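PDB 5NNP: N-terminal acetyltransferase-like protein from Chaetomium thermophilum, which is probably the TPR-repeat auxiliary subunit of an N-terminal acetyltransferase complex, a scaffold for transfer of acetyl groups to protein N-termini. Local coordinates for residues M75-R89 against A100-I114. Numbering follows the deposited sequence.
Sequences MKSYICWHVYGILYR and AYKFALKLEPESHQI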
loop_
_atom_site.group_PDB
_atom_site.type_symbol
_atom_site.label_atom_id
_atom_site.label_comp_id
_atom_site.label_asym_id
_atom_site.label_seq_id
_atom_site.Cartn_x
_atom_site.Cartn_y
_atom_site.Cartn_z
ATOM N N MET A 75 4.675 -32.641 30.316
ATOM C CA MET A 75 4.851 -32.454 28.877
ATOM C C MET A 75 3.583 -32.804 28.106
ATOM O O MET A 75 3.438 -32.432 26.943
ATOM C CB MET A 75 6.026 -33.288 28.359
ATOM C CG MET A 75 7.311 -33.118 29.159
ATOM S SD MET A 75 8.621 -34.259 28.640
ATOM C CE MET A 75 8.747 -33.792 26.908
ATOM N N LYS A 76 2.668 -33.505 28.769
ATOM C CA LYS A 76 1.424 -33.925 28.141
ATOM C C LYS A 76 0.219 -33.048 28.558
ATOM O O LYS A 76 -0.931 -33.402 28.294
ATOM C CB LYS A 76 1.151 -35.405 28.460
ATOM C CG LYS A 76 2.180 -36.371 27.864
ATOM C CD LYS A 76 1.890 -37.835 28.241
ATOM C CE LYS A 76 2.797 -38.819 27.482
ATOM N NZ LYS A 76 2.600 -40.250 27.873
ATOM N N SER A 77 0.483 -31.909 29.200
ATOM C CA SER A 77 -0.579 -30.957 29.557
ATOM C C SER A 77 -0.839 -29.945 28.451
ATOM O O SER A 77 0.090 -29.271 27.994
ATOM C CB SER A 77 -0.221 -30.214 30.837
ATOM O OG SER A 77 -1.062 -29.087 31.022
ATOM N N TYR A 78 -2.096 -29.820 28.032
ATOM C CA TYR A 78 -2.425 -28.925 26.919
ATOM C C TYR A 78 -2.428 -27.470 27.385
ATOM O O TYR A 78 -2.254 -26.549 26.589
ATOM C CB TYR A 78 -3.786 -29.296 26.280
ATOM C CG TYR A 78 -4.993 -28.743 26.995
ATOM C CD1 TYR A 78 -5.457 -27.465 26.724
ATOM C CD2 TYR A 78 -5.666 -29.493 27.945
ATOM C CE1 TYR A 78 -6.555 -26.950 27.375
ATOM C CE2 TYR A 78 -6.769 -28.984 28.609
ATOM C CZ TYR A 78 -7.205 -27.710 28.318
ATOM O OH TYR A 78 -8.303 -27.187 28.965
ATOM N N ILE A 79 -2.628 -27.268 28.682
ATOM C CA ILE A 79 -2.542 -25.936 29.260
ATOM C C ILE A 79 -1.117 -25.393 29.196
ATOM O O ILE A 79 -0.904 -24.263 28.746
ATOM C CB ILE A 79 -3.036 -25.930 30.709
ATOM C CG1 ILE A 79 -4.549 -26.164 30.732
ATOM C CG2 ILE A 79 -2.681 -24.625 31.397
ATOM C CD1 ILE A 79 -5.094 -26.582 32.110
ATOM N N CYS A 80 -0.144 -26.196 29.621
ATOM C CA CYS A 80 1.245 -25.753 29.576
ATOM C C CYS A 80 1.670 -25.359 28.145
ATOM O O CYS A 80 2.315 -24.326 27.936
ATOM C CB CYS A 80 2.167 -26.832 30.136
ATOM S SG CYS A 80 1.794 -27.318 31.856
ATOM N N TRP A 81 1.281 -26.160 27.159
ATOM C CA TRP A 81 1.649 -25.864 25.782
ATOM C C TRP A 81 0.888 -24.643 25.243
ATOM O O TRP A 81 1.469 -23.787 24.575
ATOM C CB TRP A 81 1.430 -27.097 24.901
ATOM C CG TRP A 81 2.483 -28.151 25.166
ATOM C CD1 TRP A 81 2.336 -29.300 25.897
ATOM C CD2 TRP A 81 3.852 -28.123 24.739
ATOM N NE1 TRP A 81 3.521 -29.993 25.940
ATOM C CE2 TRP A 81 4.470 -29.296 25.239
ATOM C CE3 TRP A 81 4.616 -27.223 23.985
ATOM C CZ2 TRP A 81 5.817 -29.596 25.008
ATOM C CZ3 TRP A 81 5.973 -27.528 23.751
ATOM C CH2 TRP A 81 6.551 -28.706 24.269
ATOM N N HIS A 82 -0.401 -24.557 25.564
ATOM C CA HIS A 82 -1.221 -23.400 25.209
ATOM C C HIS A 82 -0.604 -22.090 25.730
ATOM O O HIS A 82 -0.455 -21.132 24.975
ATOM C CB HIS A 82 -2.638 -23.587 25.748
ATOM C CG HIS A 82 -3.643 -22.635 25.183
ATOM N ND1 HIS A 82 -4.921 -22.514 25.696
ATOM C CD2 HIS A 82 -3.570 -21.758 24.156
ATOM C CE1 HIS A 82 -5.589 -21.608 25.005
ATOM N NE2 HIS A 82 -4.794 -21.133 24.063
ATOM N N VAL A 83 -0.236 -22.067 27.009
ATOM C CA VAL A 83 0.416 -20.913 27.629
ATOM C C VAL A 83 1.695 -20.515 26.886
ATOM O O VAL A 83 1.899 -19.347 26.529
ATOM C CB VAL A 83 0.768 -21.195 29.117
ATOM C CG1 VAL A 83 1.686 -20.128 29.661
ATOM C CG2 VAL A 83 -0.486 -21.281 29.955
ATOM N N TYR A 84 2.551 -21.507 26.671
ATOM C CA TYR A 84 3.802 -21.326 25.948
ATOM C C TYR A 84 3.550 -20.609 24.609
ATOM O O TYR A 84 4.272 -19.686 24.236
ATOM C CB TYR A 84 4.461 -22.694 25.738
ATOM C CG TYR A 84 5.963 -22.693 25.508
ATOM C CD1 TYR A 84 6.819 -21.970 26.333
ATOM C CD2 TYR A 84 6.532 -23.469 24.492
ATOM C CE1 TYR A 84 8.201 -21.987 26.131
ATOM C CE2 TYR A 84 7.908 -23.484 24.278
ATOM C CZ TYR A 84 8.732 -22.744 25.098
ATOM O OH TYR A 84 10.089 -22.773 24.897
ATOM N N GLY A 85 2.507 -21.033 23.906
ATOM C CA GLY A 85 2.121 -20.420 22.649
ATOM C C GLY A 85 1.662 -18.982 22.811
ATOM O O GLY A 85 2.093 -18.094 22.073
ATOM N N ILE A 86 0.790 -18.758 23.793
ATOM C CA ILE A 86 0.286 -17.427 24.099
ATOM C C ILE A 86 1.416 -16.427 24.351
ATOM O O ILE A 86 1.398 -15.324 23.819
ATOM C CB ILE A 86 -0.657 -17.472 25.315
ATOM C CG1 ILE A 86 -1.918 -18.264 24.962
ATOM C CG2 ILE A 86 -1.036 -16.066 25.770
ATOM C CD1 ILE A 86 -2.816 -18.532 26.147
ATOM N N LEU A 87 2.404 -16.825 25.147
ATOM C CA LEU A 87 3.579 -15.994 25.375
ATOM C C LEU A 87 4.268 -15.641 24.053
ATOM O O LEU A 87 4.462 -14.465 23.734
ATOM C CB LEU A 87 4.552 -16.703 26.318
ATOM C CG LEU A 87 3.974 -17.081 27.686
ATOM C CD1 LEU A 87 5.010 -17.758 28.576
ATOM C CD2 LEU A 87 3.409 -15.855 28.366
ATOM N N TYR A 88 4.617 -16.672 23.288
ATOM C CA TYR A 88 5.226 -16.513 21.970
ATOM C C TYR A 88 4.430 -15.608 21.055
ATOM O O TYR A 88 4.979 -14.704 20.440
ATOM C CB TYR A 88 5.386 -17.865 21.291
ATOM C CG TYR A 88 6.666 -18.576 21.627
ATOM C CD1 TYR A 88 7.875 -17.902 21.606
ATOM C CD2 TYR A 88 6.668 -19.917 21.971
ATOM C CE1 TYR A 88 9.058 -18.545 21.911
ATOM C CE2 TYR A 88 7.833 -20.564 22.279
ATOM C CZ TYR A 88 9.031 -19.879 22.246
ATOM O OH TYR A 88 10.213 -20.527 22.555
ATOM N N ARG A 89 3.134 -15.862 20.949
ATOM C CA ARG A 89 2.286 -15.031 20.110
ATOM C C ARG A 89 2.304 -13.588 20.589
ATOM O O ARG A 89 2.255 -12.665 19.786
ATOM C CB ARG A 89 0.858 -15.557 20.088
ATOM C CG ARG A 89 -0.028 -14.752 19.201
ATOM C CD ARG A 89 -1.418 -15.299 19.193
ATOM N NE ARG A 89 -2.112 -15.036 20.441
ATOM C CZ ARG A 89 -3.383 -15.349 20.655
ATOM N NH1 ARG A 89 -4.081 -15.941 19.698
ATOM N NH2 ARG A 89 -3.958 -15.074 21.820
ATOM N N ALA A 100 3.627 -24.713 19.265
ATOM C CA ALA A 100 3.098 -24.958 20.603
ATOM C C ALA A 100 1.566 -25.095 20.597
ATOM O O ALA A 100 1.007 -25.970 21.266
ATOM C CB ALA A 100 3.542 -23.843 21.546
ATOM N N TYR A 101 0.890 -24.234 19.846
ATOM C CA TYR A 101 -0.547 -24.384 19.638
ATOM C C TYR A 101 -0.880 -25.751 19.030
ATOM O O TYR A 101 -1.826 -26.425 19.453
ATOM C CB TYR A 101 -1.077 -23.277 18.733
ATOM C CG TYR A 101 -1.491 -22.027 19.461
ATOM C CD1 TYR A 101 -0.570 -21.038 19.784
ATOM C CD2 TYR A 101 -2.817 -21.827 19.824
ATOM C CE1 TYR A 101 -0.966 -19.885 20.447
ATOM C CE2 TYR A 101 -3.218 -20.685 20.489
ATOM C CZ TYR A 101 -2.298 -19.718 20.798
ATOM O OH TYR A 101 -2.732 -18.583 21.458
ATOM N N LYS A 102 -0.090 -26.152 18.035
ATOM C CA LYS A 102 -0.305 -27.407 17.314
ATOM C C LYS A 102 -0.277 -28.633 18.233
ATOM O O LYS A 102 -1.070 -29.570 18.079
ATOM C CB LYS A 102 0.747 -27.556 16.220
ATOM C CG LYS A 102 0.352 -28.464 15.101
ATOM C CD LYS A 102 0.906 -27.963 13.773
ATOM C CE LYS A 102 2.414 -27.985 13.770
ATOM N NZ LYS A 102 2.897 -27.720 12.397
ATOM N N PHE A 103 0.645 -28.623 19.190
ATOM C CA PHE A 103 0.797 -29.741 20.110
ATOM C C PHE A 103 -0.302 -29.708 21.178
ATOM O O PHE A 103 -0.886 -30.749 21.536
ATOM C CB PHE A 103 2.185 -29.722 20.749
ATOM C CG PHE A 103 2.584 -31.035 21.362
ATOM C CD1 PHE A 103 2.757 -32.163 20.569
ATOM C CD2 PHE A 103 2.790 -31.140 22.727
ATOM C CE1 PHE A 103 3.139 -33.389 21.117
ATOM C CE2 PHE A 103 3.162 -32.351 23.293
ATOM C CZ PHE A 103 3.339 -33.487 22.487
ATOM N N ALA A 104 -0.594 -28.510 21.673
ATOM C CA ALA A 104 -1.727 -28.332 22.574
ATOM C C ALA A 104 -3.003 -28.918 21.947
ATOM O O ALA A 104 -3.738 -29.679 22.592
ATOM C CB ALA A 104 -1.911 -26.863 22.916
ATOM N N LEU A 105 -3.252 -28.597 20.683
ATOM C CA LEU A 105 -4.423 -29.147 20.007
ATOM C C LEU A 105 -4.365 -30.684 19.837
ATOM O O LEU A 105 -5.408 -31.337 19.824
ATOM C CB LEU A 105 -4.612 -28.474 18.642
ATOM C CG LEU A 105 -5.953 -28.712 17.935
ATOM C CD1 LEU A 105 -7.094 -28.120 18.733
ATOM C CD2 LEU A 105 -5.976 -28.151 16.520
ATOM N N LYS A 106 -3.172 -31.268 19.703
ATOM C CA LYS A 106 -3.083 -32.727 19.621
ATOM C C LYS A 106 -3.372 -33.349 20.989
ATOM O O LYS A 106 -3.771 -34.513 21.081
ATOM C CB LYS A 106 -1.709 -33.193 19.115
ATOM C CG LYS A 106 -1.446 -32.854 17.675
ATOM C CD LYS A 106 -0.152 -33.441 17.155
ATOM C CE LYS A 106 0.149 -32.898 15.760
ATOM N NZ LYS A 106 1.434 -33.432 15.190
ATOM N N LEU A 107 -3.157 -32.568 22.045
ATOM C CA LEU A 107 -3.443 -33.018 23.403
ATOM C C LEU A 107 -4.907 -32.805 23.760
ATOM O O LEU A 107 -5.495 -33.622 24.454
ATOM C CB LEU A 107 -2.543 -32.295 24.407
ATOM C CG LEU A 107 -1.081 -32.716 24.291
ATOM C CD1 LEU A 107 -0.143 -31.852 25.132
ATOM C CD2 LEU A 107 -0.990 -34.168 24.678
ATOM N N GLU A 108 -5.492 -31.712 23.279
ATOM C CA GLU A 108 -6.888 -31.389 23.567
ATOM C C GLU A 108 -7.682 -31.009 22.312
ATOM O O GLU A 108 -8.102 -29.856 22.176
ATOM C CB GLU A 108 -6.945 -30.245 24.568
ATOM C CG GLU A 108 -8.324 -29.934 25.098
ATOM C CD GLU A 108 -8.793 -30.968 26.096
ATOM O OE1 GLU A 108 -9.898 -30.795 26.636
ATOM O OE2 GLU A 108 -8.056 -31.951 26.354
ATOM N N PRO A 109 -7.908 -31.978 21.403
ATOM C CA PRO A 109 -8.516 -31.746 20.080
ATOM C C PRO A 109 -9.906 -31.091 20.140
ATOM O O PRO A 109 -10.366 -30.543 19.139
ATOM C CB PRO A 109 -8.597 -33.153 19.478
ATOM C CG PRO A 109 -8.509 -34.070 20.621
ATOM C CD PRO A 109 -7.673 -33.406 21.658
ATOM N N GLU A 110 -10.539 -31.121 21.308
ATOM C CA GLU A 110 -11.852 -30.536 21.490
ATOM C C GLU A 110 -11.811 -29.019 21.633
ATOM O O GLU A 110 -12.840 -28.356 21.548
ATOM C CB GLU A 110 -12.536 -31.132 22.719
ATOM C CG GLU A 110 -12.709 -32.637 22.689
ATOM C CD GLU A 110 -11.445 -33.383 23.103
ATOM O OE1 GLU A 110 -11.491 -34.636 23.142
ATOM O OE2 GLU A 110 -10.415 -32.718 23.389
ATOM N N SER A 111 -10.633 -28.464 21.860
ATOM C CA SER A 111 -10.527 -27.026 22.120
ATOM C C SER A 111 -10.761 -26.137 20.897
ATOM O O SER A 111 -9.880 -25.979 20.066
ATOM C CB SER A 111 -9.161 -26.694 22.692
ATOM O OG SER A 111 -9.038 -25.296 22.787
ATOM N N HIS A 112 -11.938 -25.538 20.806
ATOM C CA HIS A 112 -12.241 -24.660 19.686
ATOM C C HIS A 112 -11.370 -23.416 19.697
ATOM O O HIS A 112 -11.059 -22.876 18.636
ATOM C CB HIS A 112 -13.724 -24.268 19.681
ATOM C CG HIS A 112 -14.629 -25.369 19.218
ATOM N ND1 HIS A 112 -14.731 -26.574 19.880
ATOM C CD2 HIS A 112 -15.444 -25.464 18.141
ATOM C CE1 HIS A 112 -15.580 -27.357 19.240
ATOM N NE2 HIS A 112 -16.027 -26.708 18.180
ATOM N N GLN A 113 -10.971 -22.967 20.889
ATOM C CA GLN A 113 -10.157 -21.765 20.994
ATOM C C GLN A 113 -8.752 -22.005 20.445
ATOM O O GLN A 113 -8.185 -21.170 19.725
ATOM C CB GLN A 113 -10.066 -21.289 22.438
ATOM C CG GLN A 113 -9.152 -20.084 22.616
ATOM C CD GLN A 113 -8.844 -19.780 24.073
ATOM O OE1 GLN A 113 -8.946 -20.651 24.946
ATOM N NE2 GLN A 113 -8.473 -18.533 24.347
ATOM N N ILE A 114 -8.189 -23.150 20.809
ATOM C CA ILE A 114 -6.847 -23.473 20.378
ATOM C C ILE A 114 -6.804 -23.636 18.860
ATOM O O ILE A 114 -5.883 -23.132 18.206
ATOM C CB ILE A 114 -6.326 -24.734 21.094
ATOM C CG1 ILE A 114 -6.089 -24.405 22.576
ATOM C CG2 ILE A 114 -5.053 -25.245 20.440
ATOM C CD1 ILE A 114 -5.654 -25.581 23.431
HETATM O O HOH W 1 -5.171 -18.640 22.525
#
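Trp81 and Phe103 form a T-shaped pair: the CD2 edge of Phe103 points onto one indole face, ring planes 75° apart, with CD2 3.5 Å from Trp81 CE2. The indole is a knob among Ala100, Phe103, Ala104 and Leu107, and Leu107 CD1 reaches Trp81 CD1. Two further flat groups are covered by aliphatic carbons. Glu108 CB lies 3.8 Å from the centroid of the Tyr78 ring, a CH-pi contact, and the bend of the Glu108 chain at chi2 lays the carboxylate nearly parallel to that ring, 13° apart. Ile114 CG1 sits over the centre of the His82 imidazole, 3.7 Å from its centroid. These contacts join helices A (78-90) and B (94-107) of a predicted tetratricopeptide repeat; the axes of the short segments approach to 7.9 Å, nearly antiparallel at 158°, and Ile114 belongs to the next helix, 112-124. The backbones come close at small residues: Ala104 CB packs 3.7 Å from Tyr78 O, and the Tyr101 ring lies against the Gly85 backbone, CE1 nearest its carbonyl carbon. Trp81 NE1 donates to Met75 O (2.6 Å), within the indole plane but above the carbonyl plane, tying the preceding turn to the helix. With an alanine at Trp81, the pocket among the four side chains would probably be left unfilled and Met75 O would lose its indole donor. On the flank facing helix 112-124, one water bridges His82 NE2 and Tyr101 OH, while that hydroxyl also packs over the Arg89 guanidinium face, 3.4 Å from CZ, without a hydrogen bond.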